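Side-chain contacts in DNA primase (Aquifex aeolicus, PDB 2AU3), which probably synthesises, as a DnaG-family RNA polymerase, the short RNA primers from which DNA polymerase starts during DNA replication: residues A153-L158 / G179-L184; T170-S175 / D183-R188; V189-K194 / P214-S219. One frame throughout, in Å; residues are numbered along the deposited sequence.

Contact 1 (A153-L158 / G179-L184)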
loop_
_atom_site.group_PDB
_atom_site.type_symbol
_atom_site.label_atom_id
_atom_site.label_comp_id
_atom_site.label_asym_id
_atom_site.label_seq_id
_atom_site.Cartn_x
_atom_site.Cartn_y
_atom_site.Cartn_z
ATOM N N ALA A 153 -15.802 -6.151 20.611
ATOM C CA ALA A 153 -16.554 -5.940 19.368
ATOM C C ALA A 153 -15.939 -6.760 18.214
ATOM O O ALA A 153 -16.657 -7.428 17.474
ATOM C CB ALA A 153 -16.593 -4.453 18.999
ATOM N N LEU A 154 -14.618 -6.679 18.062
ATOM C CA LEU A 154 -13.889 -7.431 17.025
ATOM C C LEU A 154 -14.090 -8.943 17.217
ATOM O O LEU A 154 -14.367 -9.669 16.263
ATOM C CB LEU A 154 -12.387 -7.080 17.071
ATOM C CG LEU A 154 -11.367 -7.854 16.209
ATOM C CD1 LEU A 154 -11.774 -7.941 14.738
ATOM C CD2 LEU A 154 -9.992 -7.232 16.315
ATOM N N VAL A 155 -13.901 -9.416 18.444
ATOM C CA VAL A 155 -14.026 -10.848 18.733
ATOM C C VAL A 155 -15.437 -11.361 18.391
ATOM O O VAL A 155 -15.591 -12.421 17.780
ATOM C CB VAL A 155 -13.660 -11.168 20.207
ATOM C CG1 VAL A 155 -14.238 -12.516 20.635
ATOM C CG2 VAL A 155 -12.158 -11.137 20.402
ATOM N N LYS A 156 -16.452 -10.584 18.756
ATOM C CA LYS A 156 -17.831 -10.934 18.452
ATOM C C LYS A 156 -18.074 -11.099 16.941
ATOM O O LYS A 156 -18.749 -12.048 16.515
ATOM C CB LYS A 156 -18.790 -9.902 19.047
ATOM C CG LYS A 156 -20.270 -10.282 18.979
ATOM C CD LYS A 156 -21.159 -9.068 19.330
ATOM C CE LYS A 156 -22.490 -9.095 18.579
ATOM N NZ LYS A 156 -22.530 -8.141 17.396
ATOM N N VAL A 157 -17.530 -10.197 16.120
ATOM C CA VAL A 157 -17.729 -10.354 14.674
ATOM C C VAL A 157 -17.003 -11.578 14.151
ATOM O O VAL A 157 -17.495 -12.252 13.248
ATOM C CB VAL A 157 -17.380 -9.094 13.808
ATOM C CG1 VAL A 157 -17.726 -7.788 14.498
ATOM C CG2 VAL A 157 -15.950 -9.124 13.322
ATOM N N LEU A 158 -15.838 -11.853 14.714
ATOM C CA LEU A 158 -15.035 -12.990 14.304
ATOM C C LEU A 158 -15.772 -14.295 14.627
ATOM O O LEU A 158 -15.957 -15.150 13.757
ATOM C CB LEU A 158 -13.689 -12.948 15.031
ATOM C CG LEU A 158 -12.407 -12.572 14.270
ATOM C CD1 LEU A 158 -12.664 -11.966 12.899
ATOM C CD2 LEU A 158 -11.448 -11.720 15.116
ATOM N N GLY A 179 -8.834 -17.910 26.405
ATOM C CA GLY A 179 -10.092 -17.602 25.747
ATOM C C GLY A 179 -10.556 -16.160 25.906
ATOM O O GLY A 179 -11.754 -15.883 25.814
ATOM N N VAL A 180 -9.624 -15.248 26.174
ATOM C CA VAL A 180 -9.919 -13.805 26.148
ATOM C C VAL A 180 -8.903 -13.108 25.257
ATOM O O VAL A 180 -7.724 -13.456 25.277
ATOM C CB VAL A 180 -9.897 -13.170 27.554
ATOM C CG1 VAL A 180 -10.105 -11.658 27.459
ATOM C CG2 VAL A 180 -10.970 -13.805 28.459
ATOM N N TYR A 181 -9.361 -12.118 24.489
ATOM C CA TYR A 181 -8.542 -11.535 23.437
ATOM C C TYR A 181 -8.433 -10.005 23.504
ATOM O O TYR A 181 -9.379 -9.300 23.877
ATOM C CB TYR A 181 -9.030 -12.000 22.059
ATOM C CG TYR A 181 -9.058 -13.508 21.929
ATOM C CD1 TYR A 181 -7.887 -14.228 21.664
ATOM C CD2 TYR A 181 -10.240 -14.225 22.133
ATOM C CE1 TYR A 181 -7.902 -15.621 21.580
ATOM C CE2 TYR A 181 -10.259 -15.619 22.052
ATOM C CZ TYR A 181 -9.084 -16.306 21.758
ATOM O OH TYR A 181 -9.082 -17.688 21.673
ATOM N N ARG A 182 -7.249 -9.514 23.174
ATOM C CA ARG A 182 -7.033 -8.097 23.006
ATOM C C ARG A 182 -6.467 -7.811 21.614
ATOM O O ARG A 182 -5.479 -8.400 21.183
ATOM C CB ARG A 182 -6.105 -7.549 24.091
ATOM C CG ARG A 182 -5.972 -6.035 24.062
ATOM C CD ARG A 182 -5.229 -5.478 25.262
ATOM N NE ARG A 182 -3.806 -5.353 25.004
ATOM C CZ ARG A 182 -2.863 -6.059 25.602
ATOM N NH1 ARG A 182 -3.174 -6.974 26.508
ATOM N NH2 ARG A 182 -1.593 -5.849 25.285
ATOM N N ASP A 183 -7.122 -6.896 20.926
ATOM C CA ASP A 183 -6.739 -6.490 19.595
ATOM C C ASP A 183 -5.380 -5.831 19.685
ATOM O O ASP A 183 -5.197 -4.887 20.438
ATOM C CB ASP A 183 -7.752 -5.463 19.094
ATOM C CG ASP A 183 -7.532 -5.060 17.645
ATOM O OD1 ASP A 183 -6.525 -5.482 17.015
ATOM O OD2 ASP A 183 -8.326 -4.303 17.063
ATOM N N LEU A 184 -4.434 -6.320 18.901
ATOM C CA LEU A 184 -3.116 -5.704 18.823
ATOM C C LEU A 184 -3.194 -4.198 18.473
ATOM O O LEU A 184 -2.405 -3.388 18.972
ATOM C CB LEU A 184 -2.265 -6.444 17.787
ATOM C CG LEU A 184 -0.855 -5.923 17.477
ATOM C CD1 LEU A 184 0.055 -6.064 18.709
ATOM C CD2 LEU A 184 -0.246 -6.632 16.253
#

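Contact 2 (T170-S175 / D183-R188)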
loop_
_atom_site.group_PDB
_atom_site.type_symbol
_atom_site.label_atom_id
_atom_site.label_comp_id
_atom_site.label_asym_id
_atom_site.label_seq_id
_atom_site.Cartn_x
_atom_site.Cartn_y
_atom_site.Cartn_z
ATOM N N THR A 170 -2.942 -14.994 12.247
ATOM C CA THR A 170 -2.291 -13.730 11.805
ATOM C C THR A 170 -1.451 -13.077 12.894
ATOM O O THR A 170 -0.602 -12.235 12.598
ATOM C CB THR A 170 -3.305 -12.692 11.306
ATOM O OG1 THR A 170 -4.198 -12.340 12.373
ATOM C CG2 THR A 170 -4.208 -13.267 10.201
ATOM N N LYS A 171 -1.721 -13.452 14.144
ATOM C CA LYS A 171 -1.122 -12.825 15.329
ATOM C C LYS A 171 -1.521 -11.354 15.533
ATOM O O LYS A 171 -0.833 -10.597 16.237
ATOM C CB LYS A 171 0.409 -13.008 15.358
ATOM C CG LYS A 171 0.841 -14.471 15.436
ATOM C CD LYS A 171 1.491 -14.903 14.149
ATOM C CE LYS A 171 2.886 -15.430 14.386
ATOM N NZ LYS A 171 3.873 -14.594 13.653
ATOM N N ASN A 172 -2.632 -10.961 14.916
ATOM C CA ASN A 172 -3.175 -9.625 15.098
ATOM C C ASN A 172 -4.043 -9.548 16.330
ATOM O O ASN A 172 -4.620 -8.504 16.631
ATOM C CB ASN A 172 -3.952 -9.173 13.858
ATOM C CG ASN A 172 -3.055 -8.945 12.674
ATOM O OD1 ASN A 172 -1.949 -8.432 12.813
ATOM N ND2 ASN A 172 -3.509 -9.353 11.508
ATOM N N LEU A 173 -4.126 -10.674 17.030
ATOM C CA LEU A 173 -4.882 -10.812 18.275
ATOM C C LEU A 173 -4.000 -11.376 19.386
ATOM O O LEU A 173 -3.408 -12.441 19.232
ATOM C CB LEU A 173 -6.044 -11.773 18.055
ATOM C CG LEU A 173 -7.419 -11.274 18.439
ATOM C CD1 LEU A 173 -7.626 -9.901 17.862
ATOM C CD2 LEU A 173 -8.485 -12.263 17.972
ATOM N N LEU A 174 -3.927 -10.657 20.499
ATOM C CA LEU A 174 -3.266 -11.136 21.702
ATOM C C LEU A 174 -4.264 -11.907 22.581
ATOM O O LEU A 174 -5.472 -11.651 22.530
ATOM C CB LEU A 174 -2.701 -9.951 22.487
ATOM C CG LEU A 174 -1.555 -9.158 21.849
ATOM C CD1 LEU A 174 -1.838 -7.663 21.912
ATOM C CD2 LEU A 174 -0.251 -9.478 22.562
ATOM N N SER A 175 -3.755 -12.861 23.363
ATOM C CA SER A 175 -4.530 -13.503 24.422
ATOM C C SER A 175 -3.834 -13.330 25.779
ATOM O O SER A 175 -2.882 -14.043 26.086
ATOM C CB SER A 175 -4.758 -14.986 24.125
ATOM O OG SER A 175 -5.910 -15.451 24.804
ATOM N N ASP A 183 -7.122 -6.896 20.926
ATOM C CA ASP A 183 -6.739 -6.490 19.595
ATOM C C ASP A 183 -5.380 -5.831 19.685
ATOM O O ASP A 183 -5.197 -4.887 20.438
ATOM C CB ASP A 183 -7.752 -5.463 19.094
ATOM C CG ASP A 183 -7.532 -5.060 17.645
ATOM O OD1 ASP A 183 -6.525 -5.482 17.015
ATOM O OD2 ASP A 183 -8.326 -4.303 17.063
ATOM N N LEU A 184 -4.434 -6.320 18.901
ATOM C CA LEU A 184 -3.116 -5.704 18.823
ATOM C C LEU A 184 -3.194 -4.198 18.473
ATOM O O LEU A 184 -2.405 -3.388 18.972
ATOM C CB LEU A 184 -2.265 -6.444 17.787
ATOM C CG LEU A 184 -0.855 -5.923 17.477
ATOM C CD1 LEU A 184 0.055 -6.064 18.709
ATOM C CD2 LEU A 184 -0.246 -6.632 16.253
ATOM N N PHE A 185 -4.175 -3.837 17.659
ATOM C CA PHE A 185 -4.316 -2.478 17.148
ATOM C C PHE A 185 -5.276 -1.602 17.955
ATOM O O PHE A 185 -5.574 -0.467 17.548
ATOM C CB PHE A 185 -4.757 -2.546 15.692
ATOM C CG PHE A 185 -3.765 -3.220 14.827
ATOM C CD1 PHE A 185 -2.633 -2.536 14.405
ATOM C CD2 PHE A 185 -3.904 -4.558 14.495
ATOM C CE1 PHE A 185 -1.677 -3.165 13.631
ATOM C CE2 PHE A 185 -2.942 -5.201 13.705
ATOM C CZ PHE A 185 -1.841 -4.505 13.276
ATOM N N LEU A 186 -5.737 -2.111 19.099
ATOM C CA LEU A 186 -6.716 -1.400 19.937
ATOM C C LEU A 186 -6.436 0.101 20.050
ATOM O O LEU A 186 -5.319 0.496 20.352
ATOM C CB LEU A 186 -6.802 -2.025 21.340
ATOM C CG LEU A 186 -7.910 -1.509 22.256
ATOM C CD1 LEU A 186 -9.289 -1.773 21.636
ATOM C CD2 LEU A 186 -7.810 -2.204 23.616
ATOM N N ARG A 187 -7.448 0.916 19.737
ATOM C CA ARG A 187 -7.380 2.363 19.919
ATOM C C ARG A 187 -6.563 3.083 18.850
ATOM O O ARG A 187 -6.338 4.263 18.955
ATOM C CB ARG A 187 -6.853 2.692 21.334
ATOM C CG ARG A 187 -7.410 3.961 21.960
ATOM C CD ARG A 187 -8.924 3.963 22.210
ATOM N NE ARG A 187 -9.341 2.915 23.142
ATOM C CZ ARG A 187 -10.421 2.167 22.989
ATOM N NH1 ARG A 187 -11.214 2.341 21.939
ATOM N NH2 ARG A 187 -10.709 1.232 23.879
ATOM N N ARG A 188 -6.125 2.374 17.816
ATOM C CA ARG A 188 -5.307 2.982 16.769
ATOM C C ARG A 188 -6.110 3.228 15.510
ATOM O O ARG A 188 -7.080 2.523 15.236
ATOM C CB ARG A 188 -4.111 2.095 16.407
ATOM C CG ARG A 188 -3.135 1.873 17.543
ATOM C CD ARG A 188 -1.948 0.977 17.195
ATOM N NE ARG A 188 -1.097 0.908 18.383
ATOM C CZ ARG A 188 0.045 1.548 18.530
ATOM N NH1 ARG A 188 0.556 2.255 17.517
ATOM N NH2 ARG A 188 0.686 1.470 19.689
#

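Contact 3 (V189-K194 / P214-S219)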
loop_
_atom_site.group_PDB
_atom_site.type_symbol
_atom_site.label_atom_id
_atom_site.label_comp_id
_atom_site.label_asym_id
_atom_site.label_seq_id
_atom_site.Cartn_x
_atom_site.Cartn_y
_atom_site.Cartn_z
ATOM N N VAL A 189 -5.684 4.218 14.732
ATOM C CA VAL A 189 -6.176 4.377 13.370
ATOM C C VAL A 189 -5.465 3.285 12.585
ATOM O O VAL A 189 -4.270 3.119 12.715
ATOM C CB VAL A 189 -5.878 5.796 12.817
ATOM C CG1 VAL A 189 -5.965 5.844 11.234
ATOM C CG2 VAL A 189 -6.869 6.826 13.469
ATOM N N VAL A 190 -6.232 2.492 11.844
ATOM C CA VAL A 190 -5.733 1.315 11.213
ATOM C C VAL A 190 -5.528 1.612 9.742
ATOM O O VAL A 190 -6.396 2.193 9.089
ATOM C CB VAL A 190 -6.709 0.136 11.383
ATOM C CG1 VAL A 190 -6.267 -1.021 10.541
ATOM C CG2 VAL A 190 -6.812 -0.298 12.883
ATOM N N ILE A 191 -4.369 1.211 9.231
ATOM C CA ILE A 191 -4.060 1.349 7.813
ATOM C C ILE A 191 -3.818 -0.048 7.261
ATOM O O ILE A 191 -2.788 -0.674 7.546
ATOM C CB ILE A 191 -2.798 2.254 7.605
ATOM C CG1 ILE A 191 -2.936 3.580 8.370
ATOM C CG2 ILE A 191 -2.560 2.529 6.133
ATOM C CD1 ILE A 191 -2.135 3.613 9.702
ATOM N N PRO A 192 -4.792 -0.572 6.525
ATOM C CA PRO A 192 -4.675 -1.914 5.972
ATOM C C PRO A 192 -3.489 -2.014 5.038
ATOM O O PRO A 192 -3.225 -1.086 4.272
ATOM C CB PRO A 192 -5.975 -2.072 5.184
ATOM C CG PRO A 192 -6.938 -1.206 5.971
ATOM C CD PRO A 192 -6.097 0.030 6.209
ATOM N N ILE A 193 -2.797 -3.140 5.120
ATOM C CA ILE A 193 -1.663 -3.426 4.267
ATOM C C ILE A 193 -2.108 -4.481 3.279
ATOM O O ILE A 193 -2.596 -5.549 3.688
ATOM C CB ILE A 193 -0.492 -3.942 5.107
ATOM C CG1 ILE A 193 -0.046 -2.864 6.111
ATOM C CG2 ILE A 193 0.640 -4.387 4.190
ATOM C CD1 ILE A 193 1.119 -3.264 7.023
ATOM N N LYS A 194 -2.003 -4.154 1.986
ATOM C CA LYS A 194 -2.436 -5.042 0.907
ATOM C C LYS A 194 -1.249 -5.569 0.135
ATOM O O LYS A 194 -0.272 -4.847 -0.070
ATOM C CB LYS A 194 -3.374 -4.314 -0.072
ATOM C CG LYS A 194 -4.668 -3.841 0.599
ATOM C CD LYS A 194 -5.601 -3.090 -0.327
ATOM C CE LYS A 194 -6.812 -2.555 0.462
ATOM N NZ LYS A 194 -7.953 -2.218 -0.433
ATOM N N PRO A 214 4.752 2.135 20.994
ATOM C CA PRO A 214 5.218 2.819 19.787
ATOM C C PRO A 214 4.084 3.553 19.106
ATOM O O PRO A 214 2.919 3.141 19.202
ATOM C CB PRO A 214 5.727 1.676 18.902
ATOM C CG PRO A 214 6.106 0.615 19.866
ATOM C CD PRO A 214 5.051 0.688 20.942
ATOM N N LYS A 215 4.424 4.639 18.425
ATOM C CA LYS A 215 3.432 5.441 17.739
ATOM C C LYS A 215 2.831 4.636 16.586
ATOM O O LYS A 215 1.665 4.821 16.250
ATOM C CB LYS A 215 4.049 6.750 17.215
ATOM C CG LYS A 215 4.047 7.925 18.219
ATOM C CD LYS A 215 4.862 9.087 17.659
ATOM C CE LYS A 215 5.649 9.854 18.729
ATOM N NZ LYS A 215 6.798 10.605 18.092
ATOM N N TYR A 216 3.647 3.766 15.983
ATOM C CA TYR A 216 3.223 2.934 14.859
ATOM C C TYR A 216 3.589 1.470 15.068
ATOM O O TYR A 216 4.730 1.145 15.428
ATOM C CB TYR A 216 3.829 3.452 13.548
ATOM C CG TYR A 216 3.442 2.649 12.326
ATOM C CD1 TYR A 216 2.213 2.853 11.693
ATOM C CD2 TYR A 216 4.309 1.685 11.796
ATOM C CE1 TYR A 216 1.850 2.111 10.568
ATOM C CE2 TYR A 216 3.953 0.944 10.667
ATOM C CZ TYR A 216 2.727 1.165 10.058
ATOM O OH TYR A 216 2.382 0.421 8.947
ATOM N N ILE A 217 2.628 0.580 14.839
ATOM C CA ILE A 217 2.928 -0.851 14.827
ATOM C C ILE A 217 2.360 -1.532 13.578
ATOM O O ILE A 217 1.406 -1.028 12.956
ATOM C CB ILE A 217 2.448 -1.555 16.109
ATOM C CG1 ILE A 217 0.927 -1.449 16.238
ATOM C CG2 ILE A 217 3.162 -0.981 17.363
ATOM C CD1 ILE A 217 0.373 -2.188 17.426
ATOM N N ASN A 218 2.962 -2.656 13.205
ATOM C CA ASN A 218 2.484 -3.477 12.095
ATOM C C ASN A 218 2.081 -4.817 12.638
ATOM O O ASN A 218 2.506 -5.204 13.730
ATOM C CB ASN A 218 3.613 -3.770 11.123
ATOM C CG ASN A 218 4.012 -2.590 10.333
ATOM O OD1 ASN A 218 3.172 -1.945 9.699
ATOM N ND2 ASN A 218 5.308 -2.285 10.340
ATOM N N SER A 219 1.296 -5.542 11.855
ATOM C CA SER A 219 1.121 -6.960 12.064
ATOM C C SER A 219 2.513 -7.635 12.190
ATOM O O SER A 219 3.457 -7.249 11.519
ATOM C CB SER A 219 0.335 -7.541 10.884
ATOM O OG SER A 219 -0.950 -6.932 10.825
#

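Contact 1 (A153-L158 / G179-L184)
Helix 151-161 packs against the second strand of a small antiparallel hairpin (strands 173-174 and 182-183) in the N-terminal part of the primase catalytic core, with Leu154 and Val155 meeting Asp183 and Tyr181. The two helix residues are consecutive, while the two partners stand two apart and point to the same side of an extended chain; the CA atoms of Val155 and Tyr181 are 7.3 Å apart. Leu154 offers one methyl: its CD2 lies above the plane of the Asp183 carboxylate, 3.5 Å from Asp183 CG, and the two side chains cross at about a right angle. The carboxylate thus has hydrocarbon on this face, while its OD2 accepts a hydrogen bond from Tyr116 OH. Val155 also works through a single branch. Its CG1 is anti to the backbone N (chi1 160°), which leaves CG2 beside the N and turned to Tyr181, 3.6 Å from Tyr181 CB and 4.0 Å from Tyr181 CD2; it touches the root of the aromatic side chain and approaches the ring obliquely. No hydrogen bond links the two segments, but Ser151 OG, at the start of the same helix, bonds to Asp183 N. Further out, Leu154 also leans on Val112 and Phe115 of helix 101-122, the Tyr181 side chain touches Leu164 and Leu168 of helix 164-168, and Leu173 of the neighbouring strand touches both Leu154 and Tyr181.

Contact 2 (T170-S175 / D183-R188)
Asn172 meets the edge of the Phe185 ring at CE2, the two side chains crossing at a slant. Its CB is 4.1 Å from Phe185 CE2; its CG lies in the plane of the ring, beyond the edge; and OD1 comes closest, 3.5 Å from Phe185 CE2, with amide and ring planes 55° apart. The oxygen therefore faces the ring's C-H rim, which carries a slight positive charge, and it also accepts a hydrogen bond from Ser219 OG. At the other branch, ND2 has a weak hydrogen bond with Tyr167 OH. The backbone of Asn172 adds the one hydrogen bond across the contact, Leu184 N to Asn172 O at 3.2 Å, nearly straight (159°). Beside it Leu173 and Asp183 form an antiparallel non-hydrogen-bonded pair, and Leu174 CD1 meets Leu184 CD1 at 4.0 Å. Asp183 shapes the turn that follows: with CG beside its own carbonyl carbon (chi1 -174°), OD1 accepts from Phe185 N at 2.9 Å, an Asx turn in which the donor comes from above the carboxylate plane, on the face away from Leu154. With an alanine here, Phe185 N and Tyr116 OH would probably both be left without their acceptor and the turn would be held less firmly. Two buried polar side chains thus sit beside an apolar patch of Leu174 and Leu184: OD1 and OD2 of Asp183 each take a donor, and the Asn172 oxygen takes Ser219 OG, which is likely to limit how these groups turn.

Contact 3 (V189-K194 / P214-S219)
The flat ring of Tyr216 meets Ile191 at its edge: Ile191 CD1 lies near the ring plane, 4.3 Å from Tyr216 CE1, while the ring of Tyr253 meets that of Tyr216 with planes about 20° from parallel. The second flat group is the amide of Asn218, which Ile193 touches with its end methyl, the two side chains crossing at about a right angle. Ile193 CD1 is 3.6 Å from the atom modelled as Asn218 OD1, but the amide is probably turned over, so which of its heads is touched stays doubtful. The same methyl is 4.3 Å from Tyr216 OH, which places it by both the hydroxyl and the amide. Ile193 gets there by stretching: CG1 is anti to the carbonyl carbon (chi1 -62°) and CD1 continues the chain in extended form. The contact is made by side chains alone, with no hydrogen bond across it. Strands 189-194 and 216-218 are not adjacent; their axes are 9.2 Å apart at closest and run in roughly the same direction, 37° from parallel. Strand 200-207 lies between them, and its Gly204 and Gly202 bond to the backbones of Ile191 and Ile193. Ile193 also packs on Phe225 and Leu271. In the antiparallel four-stranded sheet of the catalytic core's N-terminal part, strands 188-194 and 216-218 are second neighbours and so run the same way; long side chains bridge the distance between them over strand 200-207. This face looks to the Toprim region, which contributes Tyr253 and Leu271; the Tyr216 side chain is about 11 Å from that of Glu251, a predicted magnesium ligand.

All three contacts fall within the N-terminal part of the primase catalytic core. Contacts 1 and 2 have centres about 8 Å apart and share Asp183, Leu184 and the small hairpin of strands 173-174 and 182-183; helix 151-161 meets it in contact 1, and its two strands pair in contact 2. Contact 3 follows along the chain, its centre about 10 Å from that of contact 2 and 17 Å from that of contact 1, in the four-stranded sheet. Joints between contacts 2 and 3 include Arg188 NH2 with Pro214 O, a probable hydrogen bond. The series thus leads from helix 151-161 through the hairpin to the four-stranded sheet, whose contact 3 end faces the Toprim region with its predicted magnesium ligands.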